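Local atomic coordinates of insecticidal Delta-Endotoxin Cry8Ea1 (Bacillus Thuringiensis, PDB entry 3EB7), a protein that kills the larvae of susceptible soil-dwelling insects, probably by inserting into gut-cell membranes and forming pores, as other three-domain Cry toxins do. Residues L102-D113 and E156-Y167. Numbering follows the deposited sequence.
Sequences LRDVRNRFEILD and EWGFSTTAINNY
An aromatic cluster of Phe109, Trp157, Phe159 and Tyr167 joins helix 99-119 to the loop before helix 161-191 and to the start of that helix. Phe109 points its edge at the face of Tyr167, the planes 87° apart and CE2 lying 3.5 Å from Tyr167 CZ. A chi1 of 159°, which turns CG away from the backbone N, carries the Phe109 ring out from its helix to meet three rings at once. Trp157 turns its own edge toward the Phe109 face in an offset edge-to-face pair, CZ3 coming 3.8 Å from Phe109 CG. Val105 lays both methyls on one face of the indole: CG1 sits over the five-membered ring, 3.7 Å from its centroid, in a CH-pi contact, while CG2 touches Trp157 CZ2. Leu102 CD2 adds an apolar contact at Trp157 CD1, and Trp92 of helix 65-93 meets the indole edge-to-face. These helices belong to the N-terminal helical bundle of the toxin, the domain held to form the pore in three-domain Cry proteins. The axes of 102-113 and 161-167 come no closer than 14.3 Å, and the large side chains span the interval. On the more polar flank, Arg106 bends at chi3 (-49°) to bring its guanidinium edge to Trp157 O, which takes one hydrogen bond from NE (3.0 Å) and a weak one from NH2. The same side chain lays CG 3.4 Å from Phe159 CZ. Glu110 OE2 reaches the edge of that ring, 3.3 Å from Phe159 CE2. Asp113 OD1 lies at the Tyr167 edge, 3.6 Å from CE1, but its carboxylate is held chiefly by a salt bridge from OD1 to Arg170 and a hydrogen bond between OD2 and His143 NE2. Ser160 N-caps helix 161-191, OG accepting weakly from Ala163 N.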
# COMPACT_ATOMS: atom_id res chain seq x y z
N LEU A 102 -19.90 32.34 -7.63
CA LEU A 102 -18.61 32.29 -6.94
C LEU A 102 -18.82 32.31 -5.44
O LEU A 102 -18.11 31.64 -4.71
CB LEU A 102 -17.67 33.44 -7.35
CG LEU A 102 -17.08 33.40 -8.76
CD1 LEU A 102 -16.59 34.80 -9.24
CD2 LEU A 102 -15.98 32.37 -8.85
N ARG A 103 -19.80 33.10 -5.01
CA ARG A 103 -20.16 33.21 -3.61
C ARG A 103 -20.70 31.86 -3.13
O ARG A 103 -20.44 31.46 -1.98
CB ARG A 103 -21.22 34.31 -3.42
CG ARG A 103 -21.04 35.15 -2.16
CD ARG A 103 -22.12 36.25 -2.02
NE ARG A 103 -22.12 37.21 -3.13
CZ ARG A 103 -23.21 37.65 -3.77
NH1 ARG A 103 -24.43 37.21 -3.43
NH2 ARG A 103 -23.10 38.52 -4.77
N ASP A 104 -21.41 31.16 -4.01
CA ASP A 104 -22.03 29.89 -3.69
C ASP A 104 -21.02 28.78 -3.45
O ASP A 104 -21.11 28.07 -2.45
CB ASP A 104 -22.97 29.46 -4.81
CG ASP A 104 -24.06 28.49 -4.32
OD1 ASP A 104 -24.76 27.91 -5.19
OD2 ASP A 104 -24.22 28.30 -3.08
N VAL A 105 -20.08 28.63 -4.38
CA VAL A 105 -19.01 27.63 -4.28
C VAL A 105 -18.08 27.93 -3.10
O VAL A 105 -17.72 27.02 -2.36
CB VAL A 105 -18.21 27.47 -5.63
CG1 VAL A 105 -17.44 28.73 -6.00
CG2 VAL A 105 -17.29 26.27 -5.60
N ARG A 106 -17.72 29.19 -2.91
CA ARG A 106 -16.88 29.59 -1.80
C ARG A 106 -17.59 29.26 -0.47
O ARG A 106 -17.00 28.68 0.45
CB ARG A 106 -16.59 31.08 -1.91
CG ARG A 106 -15.62 31.62 -0.91
CD ARG A 106 -15.80 33.13 -0.71
NE ARG A 106 -15.88 33.85 -1.98
CZ ARG A 106 -16.53 34.99 -2.17
NH1 ARG A 106 -17.18 35.57 -1.15
NH2 ARG A 106 -16.54 35.56 -3.38
N ASN A 107 -18.86 29.63 -0.39
CA ASN A 107 -19.71 29.39 0.77
C ASN A 107 -19.88 27.88 1.10
O ASN A 107 -19.85 27.50 2.25
CB ASN A 107 -21.04 30.14 0.57
CG ASN A 107 -22.19 29.61 1.44
OD1 ASN A 107 -22.17 29.71 2.68
ND2 ASN A 107 -23.24 29.09 0.78
N ARG A 108 -20.00 27.03 0.09
CA ARG A 108 -20.18 25.60 0.32
C ARG A 108 -18.89 24.97 0.87
O ARG A 108 -18.94 24.07 1.70
CB ARG A 108 -20.60 24.87 -0.97
CG ARG A 108 -21.97 25.20 -1.52
CD ARG A 108 -23.06 24.80 -0.57
NE ARG A 108 -24.35 25.33 -0.99
CZ ARG A 108 -25.39 25.53 -0.17
NH1 ARG A 108 -25.30 25.25 1.13
NH2 ARG A 108 -26.53 26.03 -0.66
N PHE A 109 -17.76 25.46 0.37
CA PHE A 109 -16.43 25.03 0.70
C PHE A 109 -16.13 25.38 2.15
O PHE A 109 -15.56 24.58 2.89
CB PHE A 109 -15.40 25.70 -0.25
CG PHE A 109 -14.00 25.71 0.29
CD1 PHE A 109 -13.10 24.69 -0.03
CD2 PHE A 109 -13.58 26.74 1.18
CE1 PHE A 109 -11.80 24.69 0.52
CE2 PHE A 109 -12.32 26.74 1.72
CZ PHE A 109 -11.42 25.70 1.41
N GLU A 110 -16.52 26.59 2.55
CA GLU A 110 -16.28 27.07 3.91
C GLU A 110 -17.16 26.33 4.88
O GLU A 110 -16.76 26.09 6.01
CB GLU A 110 -16.55 28.57 4.02
CG GLU A 110 -15.56 29.48 3.27
CD GLU A 110 -16.04 30.96 3.23
OE1 GLU A 110 -16.96 31.33 4.00
OE2 GLU A 110 -15.49 31.75 2.43
N ILE A 111 -18.35 25.97 4.45
CA ILE A 111 -19.23 25.13 5.28
C ILE A 111 -18.61 23.75 5.48
O ILE A 111 -18.66 23.21 6.58
CB ILE A 111 -20.69 25.02 4.70
CG1 ILE A 111 -21.48 26.32 4.99
CG2 ILE A 111 -21.41 23.75 5.20
CD1 ILE A 111 -22.62 26.59 4.02
N LEU A 112 -18.03 23.17 4.44
CA LEU A 112 -17.38 21.86 4.60
C LEU A 112 -16.20 21.93 5.55
O LEU A 112 -16.11 21.16 6.49
CB LEU A 112 -16.98 21.23 3.26
CG LEU A 112 -18.19 20.62 2.56
CD1 LEU A 112 -17.82 20.31 1.15
CD2 LEU A 112 -18.75 19.37 3.32
N ASP A 113 -15.33 22.91 5.33
CA ASP A 113 -14.11 23.05 6.12
C ASP A 113 -14.51 23.20 7.59
O ASP A 113 -13.99 22.54 8.49
CB ASP A 113 -13.27 24.22 5.59
CG ASP A 113 -12.05 24.51 6.44
OD1 ASP A 113 -11.88 25.65 6.90
OD2 ASP A 113 -11.25 23.59 6.68
N GLU A 156 -9.28 32.53 -7.68
CA GLU A 156 -10.46 32.54 -8.57
C GLU A 156 -11.80 32.85 -7.88
O GLU A 156 -12.62 33.60 -8.43
CB GLU A 156 -10.54 31.19 -9.27
CG GLU A 156 -10.75 31.30 -10.74
CD GLU A 156 -9.70 30.56 -11.57
OE1 GLU A 156 -9.35 31.12 -12.65
OE2 GLU A 156 -9.24 29.45 -11.18
N TRP A 157 -12.00 32.31 -6.67
CA TRP A 157 -13.20 32.57 -5.88
C TRP A 157 -13.09 33.83 -5.05
O TRP A 157 -14.01 34.14 -4.29
CB TRP A 157 -13.52 31.43 -4.91
CG TRP A 157 -13.65 30.06 -5.53
CD1 TRP A 157 -13.96 29.76 -6.84
CD2 TRP A 157 -13.51 28.81 -4.85
NE1 TRP A 157 -14.02 28.39 -7.00
CE2 TRP A 157 -13.74 27.79 -5.80
CE3 TRP A 157 -13.22 28.44 -3.53
CZ2 TRP A 157 -13.68 26.43 -5.48
CZ3 TRP A 157 -13.16 27.10 -3.20
CH2 TRP A 157 -13.37 26.10 -4.17
N GLY A 158 -11.97 34.54 -5.17
CA GLY A 158 -11.81 35.81 -4.46
C GLY A 158 -11.37 35.74 -3.00
O GLY A 158 -11.61 36.68 -2.20
N PHE A 159 -10.71 34.64 -2.62
CA PHE A 159 -10.05 34.63 -1.33
C PHE A 159 -8.87 35.58 -1.38
O PHE A 159 -8.26 35.78 -2.44
CB PHE A 159 -9.58 33.23 -0.93
CG PHE A 159 -10.68 32.34 -0.44
CD1 PHE A 159 -10.96 31.14 -1.09
CD2 PHE A 159 -11.42 32.68 0.69
CE1 PHE A 159 -11.96 30.28 -0.64
CE2 PHE A 159 -12.44 31.83 1.17
CZ PHE A 159 -12.71 30.63 0.50
N SER A 160 -8.57 36.20 -0.23
CA SER A 160 -7.37 37.01 -0.11
C SER A 160 -6.16 36.10 -0.02
O SER A 160 -6.27 34.89 0.25
CB SER A 160 -7.46 37.96 1.09
OG SER A 160 -7.61 37.26 2.32
N THR A 161 -5.01 36.69 -0.28
CA THR A 161 -3.74 36.02 -0.09
C THR A 161 -3.60 35.51 1.35
O THR A 161 -3.17 34.41 1.56
CB THR A 161 -2.56 36.92 -0.54
OG1 THR A 161 -2.69 37.18 -1.95
CG2 THR A 161 -1.20 36.22 -0.28
N THR A 162 -4.01 36.29 2.32
CA THR A 162 -4.03 35.83 3.72
C THR A 162 -4.87 34.54 3.96
O THR A 162 -4.36 33.59 4.52
CB THR A 162 -4.41 37.00 4.70
OG1 THR A 162 -3.49 38.08 4.53
CG2 THR A 162 -4.37 36.55 6.15
N ALA A 163 -6.14 34.53 3.54
CA ALA A 163 -7.00 33.33 3.61
C ALA A 163 -6.37 32.10 2.95
O ALA A 163 -6.30 31.03 3.55
CB ALA A 163 -8.39 33.61 2.99
N ILE A 164 -5.87 32.28 1.73
CA ILE A 164 -5.24 31.24 0.94
C ILE A 164 -4.00 30.66 1.62
O ILE A 164 -3.84 29.43 1.70
CB ILE A 164 -4.95 31.75 -0.49
CG1 ILE A 164 -6.28 31.99 -1.20
CG2 ILE A 164 -4.10 30.73 -1.31
CD1 ILE A 164 -6.17 32.79 -2.54
N ASN A 165 -3.15 31.54 2.13
CA ASN A 165 -2.00 31.10 2.92
C ASN A 165 -2.39 30.39 4.20
O ASN A 165 -1.76 29.42 4.56
CB ASN A 165 -1.05 32.27 3.22
CG ASN A 165 -0.20 32.66 2.00
OD1 ASN A 165 0.05 31.85 1.10
ND2 ASN A 165 0.23 33.91 1.97
N ASN A 166 -3.42 30.88 4.89
CA ASN A 166 -3.92 30.23 6.09
C ASN A 166 -4.39 28.79 5.79
O ASN A 166 -4.09 27.87 6.56
CB ASN A 166 -5.06 31.03 6.71
CG ASN A 166 -4.59 32.29 7.40
OD1 ASN A 166 -3.39 32.43 7.72
ND2 ASN A 166 -5.52 33.24 7.61
N TYR A 167 -5.14 28.63 4.69
CA TYR A 167 -5.64 27.33 4.24
C TYR A 167 -4.48 26.41 3.91
O TYR A 167 -4.48 25.24 4.30
CB TYR A 167 -6.55 27.48 3.02
CG TYR A 167 -7.97 27.96 3.31
CD1 TYR A 167 -8.73 27.34 4.31
CD2 TYR A 167 -8.54 29.00 2.58
CE1 TYR A 167 -10.01 27.76 4.60
CE2 TYR A 167 -9.85 29.45 2.86
CZ TYR A 167 -10.57 28.80 3.87
OH TYR A 167 -11.86 29.18 4.17